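PDB 3EGE: putative methyltransferase from antibiotic biosynthesis pathway from Anabaena variabilis ATCC 29413, which probably transfers methyl groups from S-adenosylmethionine to an acceptor that has not been identified. Local coordinates for residues 141-153 and 210-223. Residues are numbered along the deposited sequence; the frame is centred on the assembly and turned at random.
Sequences LYDYFPFLWEDAL and SFALANQDLVEKGL
F147, F211 and F145 form an aromatic cluster joined by two T-shaped pairs. The edge of F147 meets one face of F211, with CZ 3.5 Å from F211 CE1 and the planes at 80°. F211 in turn presents its own edge to a face of F145, whose other face lies against the CB of Y144; V219 O and L141 CD1 lie at the edge of F145. On F147, the methyl of A214 sits over one face in a CH-pi contact, CB 3.7 Å from the ring centroid, while the backbone carbonyl carbon of F145 lies off the opposite face. L218 CD2 comes to the rim of F147 beside CD2, and V219 CG2 lies obliquely against CZ of F147, 3.7 Å away. In F147 a chi1 of 54°, which wedges CG between the backbone N and the carbonyl carbon, sends the ring as a knob among S210, F211, L218 and V219. Close by, the backbone of Y144 runs against G222, its O 3.3 Å from G222 CA, and the absence of a side chain permits that approach. At the other end L148 CD2 packs 3.4 Å from S210 CB, and S210 OG donates to the anti lone pair of D151 OD2 (2.6 Å).

One water donates to both Y144 O and L218 O, another to both D151 OD2 and S210 O, so each bridges the segments. N215 OD1 caps helix 216-231. The contact thus illustrates how an apolar core can be closed by polar fastenings: ring packing joins helix 146-153, which follows strand 126-131, to helices between strands 172-181 and 247-248, and the two donors to D151 OD2 probably favour its carboxylate form.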
loop_
_atom_site.group_PDB
_atom_site.type_symbol
_atom_site.label_atom_id
_atom_site.label_comp_id
_atom_site.label_asym_id
_atom_site.label_seq_id
_atom_site.Cartn_x
_atom_site.Cartn_y
_atom_site.Cartn_z
ATOM N N LEU A 141 17.103 3.682 -6.052
ATOM C CA LEU A 141 16.054 3.345 -7.025
ATOM C C LEU A 141 15.635 4.489 -7.940
ATOM O O LEU A 141 15.514 4.313 -9.167
ATOM C CB LEU A 141 14.807 2.786 -6.287
ATOM C CG LEU A 141 13.624 2.230 -7.098
ATOM C CD1 LEU A 141 14.100 1.168 -8.098
ATOM C CD2 LEU A 141 12.481 1.696 -6.166
ATOM N N TYR A 142 15.488 5.667 -7.342
ATOM C CA TYR A 142 15.001 6.845 -8.068
ATOM C C TYR A 142 16.021 7.506 -8.975
ATOM O O TYR A 142 15.641 8.332 -9.795
ATOM C CB TYR A 142 14.352 7.844 -7.131
ATOM C CG TYR A 142 13.402 7.165 -6.175
ATOM C CD1 TYR A 142 12.336 6.389 -6.639
ATOM C CD2 TYR A 142 13.579 7.298 -4.792
ATOM C CE1 TYR A 142 11.477 5.741 -5.742
ATOM C CE2 TYR A 142 12.749 6.680 -3.919
ATOM C CZ TYR A 142 11.696 5.908 -4.380
ATOM O OH TYR A 142 10.916 5.310 -3.438
ATOM N N ASP A 143 17.290 7.139 -8.833
ATOM C CA ASP A 143 18.316 7.582 -9.758
ATOM C C ASP A 143 18.231 6.845 -11.115
ATOM O O ASP A 143 18.792 7.307 -12.096
ATOM C CB ASP A 143 19.688 7.346 -9.180
ATOM C CG ASP A 143 19.906 8.057 -7.896
ATOM O OD1 ASP A 143 19.181 9.037 -7.597
ATOM O OD2 ASP A 143 20.813 7.592 -7.191
ATOM N N TYR A 144 17.584 5.680 -11.133
ATOM C CA TYR A 144 17.331 4.914 -12.348
ATOM C C TYR A 144 15.904 5.054 -12.860
ATOM O O TYR A 144 15.699 5.012 -14.084
ATOM C CB TYR A 144 17.642 3.425 -12.134
ATOM C CG TYR A 144 19.082 3.169 -11.805
ATOM C CD1 TYR A 144 20.041 2.972 -12.820
ATOM C CD2 TYR A 144 19.505 3.116 -10.476
ATOM C CE1 TYR A 144 21.391 2.733 -12.496
ATOM C CE2 TYR A 144 20.827 2.871 -10.147
ATOM C CZ TYR A 144 21.767 2.672 -11.153
ATOM O OH TYR A 144 23.065 2.433 -10.791
ATOM N N PHE A 145 14.945 5.171 -11.941
ATOM C CA PHE A 145 13.504 5.248 -12.263
ATOM C C PHE A 145 12.851 6.462 -11.584
ATOM O O PHE A 145 12.077 6.305 -10.626
ATOM C CB PHE A 145 12.826 3.929 -11.861
ATOM C CG PHE A 145 13.449 2.709 -12.513
ATOM C CD1 PHE A 145 13.449 2.572 -13.895
ATOM C CD2 PHE A 145 14.048 1.700 -11.737
ATOM C CE1 PHE A 145 14.026 1.446 -14.505
ATOM C CE2 PHE A 145 14.646 0.588 -12.331
ATOM C CZ PHE A 145 14.622 0.452 -13.722
ATOM N N PRO A 146 13.131 7.683 -12.105
ATOM C CA PRO A 146 12.625 8.933 -11.438
ATOM C C PRO A 146 11.104 9.060 -11.343
ATOM O O PRO A 146 10.584 9.698 -10.409
ATOM C CB PRO A 146 13.233 10.061 -12.289
ATOM C CG PRO A 146 13.503 9.425 -13.618
ATOM C CD PRO A 146 13.910 8.009 -13.312
ATOM N N PHE A 147 10.417 8.476 -12.326
ATOM C CA PHE A 147 8.959 8.449 -12.363
ATOM C C PHE A 147 8.308 7.885 -11.104
ATOM O O PHE A 147 7.234 8.357 -10.707
ATOM C CB PHE A 147 8.441 7.747 -13.614
ATOM C CG PHE A 147 8.999 6.372 -13.822
ATOM C CD1 PHE A 147 8.430 5.260 -13.182
ATOM C CD2 PHE A 147 10.116 6.184 -14.659
ATOM C CE1 PHE A 147 8.972 3.981 -13.359
ATOM C CE2 PHE A 147 10.650 4.908 -14.852
ATOM C CZ PHE A 147 10.072 3.810 -14.208
ATOM N N LEU A 148 8.939 6.899 -10.468
ATOM C CA LEU A 148 8.422 6.335 -9.192
ATOM C C LEU A 148 8.394 7.368 -8.081
ATOM O O LEU A 148 7.450 7.433 -7.344
ATOM C CB LEU A 148 9.261 5.146 -8.725
ATOM C CG LEU A 148 9.342 3.903 -9.605
ATOM C CD1 LEU A 148 10.296 2.912 -8.961
ATOM C CD2 LEU A 148 7.970 3.252 -9.865
ATOM N N TRP A 149 9.423 8.206 -8.017
ATOM C CA TRP A 149 9.550 9.263 -7.029
ATOM C C TRP A 149 8.557 10.402 -7.284
ATOM O O TRP A 149 7.886 10.894 -6.361
ATOM C CB TRP A 149 10.990 9.783 -7.074
ATOM C CG TRP A 149 11.334 10.746 -5.989
ATOM C CD1 TRP A 149 11.628 10.447 -4.692
ATOM C CD2 TRP A 149 11.471 12.164 -6.118
ATOM N NE1 TRP A 149 11.912 11.591 -4.001
ATOM C CE2 TRP A 149 11.814 12.664 -4.835
ATOM C CE3 TRP A 149 11.325 13.064 -7.188
ATOM C CZ2 TRP A 149 12.022 14.018 -4.588
ATOM C CZ3 TRP A 149 11.539 14.412 -6.960
ATOM C CH2 TRP A 149 11.881 14.887 -5.659
ATOM N N GLU A 150 8.507 10.810 -8.550
ATOM C CA GLU A 150 7.616 11.847 -9.047
ATOM C C GLU A 150 6.154 11.495 -8.827
ATOM O O GLU A 150 5.372 12.352 -8.408
ATOM C CB GLU A 150 7.863 12.076 -10.541
ATOM C CG GLU A 150 9.205 12.736 -10.862
ATOM C CD GLU A 150 9.668 12.552 -12.314
ATOM O OE1 GLU A 150 8.919 12.067 -13.191
ATOM O OE2 GLU A 150 10.829 12.870 -12.574
ATOM N N ASP A 151 5.793 10.240 -9.076
ATOM C CA ASP A 151 4.416 9.778 -8.844
ATOM C C ASP A 151 4.074 9.796 -7.369
ATOM O O ASP A 151 2.976 10.174 -7.017
ATOM C CB ASP A 151 4.174 8.371 -9.409
ATOM C CG ASP A 151 4.207 8.316 -10.934
ATOM O OD1 ASP A 151 4.138 9.379 -11.610
ATOM O OD2 ASP A 151 4.282 7.172 -11.453
ATOM N N ALA A 152 5.001 9.367 -6.523
ATOM C CA ALA A 152 4.806 9.373 -5.084
ATOM C C ALA A 152 4.678 10.808 -4.544
ATOM O O ALA A 152 3.857 11.080 -3.669
ATOM C CB ALA A 152 5.961 8.619 -4.386
ATOM N N LEU A 153 5.470 11.725 -5.098
ATOM C CA LEU A 153 5.471 13.121 -4.664
ATOM C C LEU A 153 4.172 13.881 -4.979
ATOM O O LEU A 153 3.924 14.938 -4.393
ATOM C CB LEU A 153 6.723 13.845 -5.214
ATOM C CG LEU A 153 7.081 15.230 -4.684
ATOM C CD1 LEU A 153 7.416 15.171 -3.201
ATOM C CD2 LEU A 153 8.222 15.830 -5.501
ATOM N N SER A 210 3.165 2.243 -11.768
ATOM C CA SER A 210 3.976 3.369 -12.253
ATOM C C SER A 210 4.808 3.042 -13.495
ATOM O O SER A 210 4.954 3.911 -14.350
ATOM C CB SER A 210 4.877 3.956 -11.161
ATOM O OG SER A 210 4.150 4.825 -10.304
ATOM N N PHE A 211 5.317 1.812 -13.607
ATOM C CA PHE A 211 6.098 1.398 -14.786
ATOM C C PHE A 211 5.261 1.424 -16.076
ATOM O O PHE A 211 5.672 2.044 -17.075
ATOM C CB PHE A 211 6.788 0.018 -14.585
ATOM C CG PHE A 211 8.086 0.069 -13.762
ATOM C CD1 PHE A 211 9.311 0.361 -14.383
ATOM C CD2 PHE A 211 8.084 -0.174 -12.388
ATOM C CE1 PHE A 211 10.514 0.404 -13.646
ATOM C CE2 PHE A 211 9.280 -0.119 -11.625
ATOM C CZ PHE A 211 10.499 0.168 -12.252
ATOM N N ALA A 212 4.081 0.784 -16.046
ATOM C CA ALA A 212 3.176 0.746 -17.224
ATOM C C ALA A 212 2.723 2.163 -17.604
ATOM O O ALA A 212 2.699 2.529 -18.790
ATOM C CB ALA A 212 1.984 -0.151 -16.981
ATOM N N LEU A 213 2.435 2.964 -16.595
ATOM C CA LEU A 213 2.033 4.354 -16.800
ATOM C C LEU A 213 3.167 5.296 -17.191
ATOM O O LEU A 213 2.863 6.400 -17.644
ATOM C CB LEU A 213 1.337 4.915 -15.539
ATOM C CG LEU A 213 0.049 4.156 -15.168
ATOM C CD1 LEU A 213 -0.435 4.567 -13.766
ATOM C CD2 LEU A 213 -1.033 4.333 -16.252
ATOM N N ALA A 214 4.438 4.899 -17.013
ATOM C CA ALA A 214 5.577 5.791 -17.308
ATOM C C ALA A 214 5.883 5.797 -18.801
ATOM O O ALA A 214 5.410 4.920 -19.526
ATOM C CB ALA A 214 6.810 5.391 -16.490
ATOM N N ASN A 215 6.616 6.822 -19.267
ATOM C CA ASN A 215 7.141 6.877 -20.672
ATOM C C ASN A 215 8.048 5.624 -20.804
ATOM O O ASN A 215 8.965 5.422 -19.994
ATOM C CB ASN A 215 7.873 8.209 -20.924
ATOM C CG ASN A 215 8.640 8.264 -22.261
ATOM O OD1 ASN A 215 9.659 7.584 -22.455
ATOM N ND2 ASN A 215 8.201 9.143 -23.148
ATOM N N GLN A 216 7.755 4.789 -21.794
ATOM C CA GLN A 216 8.456 3.507 -21.930
ATOM C C GLN A 216 9.912 3.620 -22.353
ATOM O O GLN A 216 10.725 2.794 -21.902
ATOM C CB GLN A 216 7.636 2.525 -22.789
ATOM C CG GLN A 216 6.240 2.236 -22.192
ATOM C CD GLN A 216 6.278 1.614 -20.796
ATOM O OE1 GLN A 216 6.672 0.468 -20.632
ATOM N NE2 GLN A 216 5.829 2.351 -19.804
ATOM N N ASP A 217 10.252 4.606 -23.198
ATOM C CA ASP A 217 11.669 4.840 -23.542
ATOM C C ASP A 217 12.476 5.194 -22.273
ATOM O O ASP A 217 13.635 4.821 -22.159
ATOM C CB ASP A 217 11.831 5.975 -24.547
ATOM C CG ASP A 217 11.397 5.618 -25.955
ATOM O OD1 ASP A 217 11.304 4.423 -26.325
ATOM O OD2 ASP A 217 11.206 6.586 -26.713
ATOM N N LEU A 218 11.841 5.926 -21.353
ATOM C CA LEU A 218 12.423 6.327 -20.073
ATOM C C LEU A 218 12.699 5.107 -19.213
ATOM O O LEU A 218 13.821 4.963 -18.697
ATOM C CB LEU A 218 11.512 7.320 -19.315
ATOM C CG LEU A 218 11.900 7.789 -17.900
ATOM C CD1 LEU A 218 13.330 8.413 -17.844
ATOM C CD2 LEU A 218 10.835 8.760 -17.389
ATOM N N VAL A 219 11.673 4.260 -19.045
ATOM C CA VAL A 219 11.814 2.979 -18.296
ATOM C C VAL A 219 12.985 2.176 -18.871
ATOM O O VAL A 219 13.877 1.719 -18.132
ATOM C CB VAL A 219 10.525 2.075 -18.320
ATOM C CG1 VAL A 219 10.822 0.729 -17.619
ATOM C CG2 VAL A 219 9.311 2.788 -17.650
ATOM N N GLU A 220 12.992 2.076 -20.195
ATOM C CA GLU A 220 14.014 1.339 -20.925
ATOM C C GLU A 220 15.455 1.887 -20.721
ATOM O O GLU A 220 16.402 1.115 -20.530
ATOM C CB GLU A 220 13.603 1.259 -22.396
ATOM C CG GLU A 220 14.389 0.300 -23.219
ATOM C CD GLU A 220 14.346 -1.121 -22.686
ATOM O OE1 GLU A 220 13.257 -1.588 -22.235
ATOM O OE2 GLU A 220 15.429 -1.738 -22.721
ATOM N N LYS A 221 15.606 3.206 -20.709
ATOM C CA LYS A 221 16.900 3.828 -20.402
ATOM C C LYS A 221 17.334 3.534 -18.974
ATOM O O LYS A 221 18.510 3.297 -18.745
ATOM C CB LYS A 221 16.887 5.339 -20.669
ATOM C CG LYS A 221 16.877 5.698 -22.148
ATOM C CD LYS A 221 18.247 5.550 -22.760
ATOM C CE LYS A 221 18.182 5.417 -24.275
ATOM N NZ LYS A 221 17.546 4.120 -24.736
ATOM N N GLY A 222 16.381 3.553 -18.032
ATOM C CA GLY A 222 16.622 3.144 -16.627
ATOM C C GLY A 222 17.092 1.691 -16.518
ATOM O O GLY A 222 18.053 1.390 -15.794
ATOM N N LEU A 223 16.428 0.807 -17.258
ATOM C CA LEU A 223 16.825 -0.607 -17.370
ATOM C C LEU A 223 18.235 -0.782 -17.944
ATOM O O LEU A 223 19.011 -1.603 -17.440
ATOM C CB LEU A 223 15.826 -1.421 -18.217
ATOM C CG LEU A 223 14.411 -1.598 -17.678
ATOM C CD1 LEU A 223 13.511 -2.255 -18.729
ATOM C CD2 LEU A 223 14.429 -2.379 -16.366
HETATM O O HOH W 1 13.786 5.571 -15.990
HETATM O O HOH W 2 4.533 6.584 -13.952
#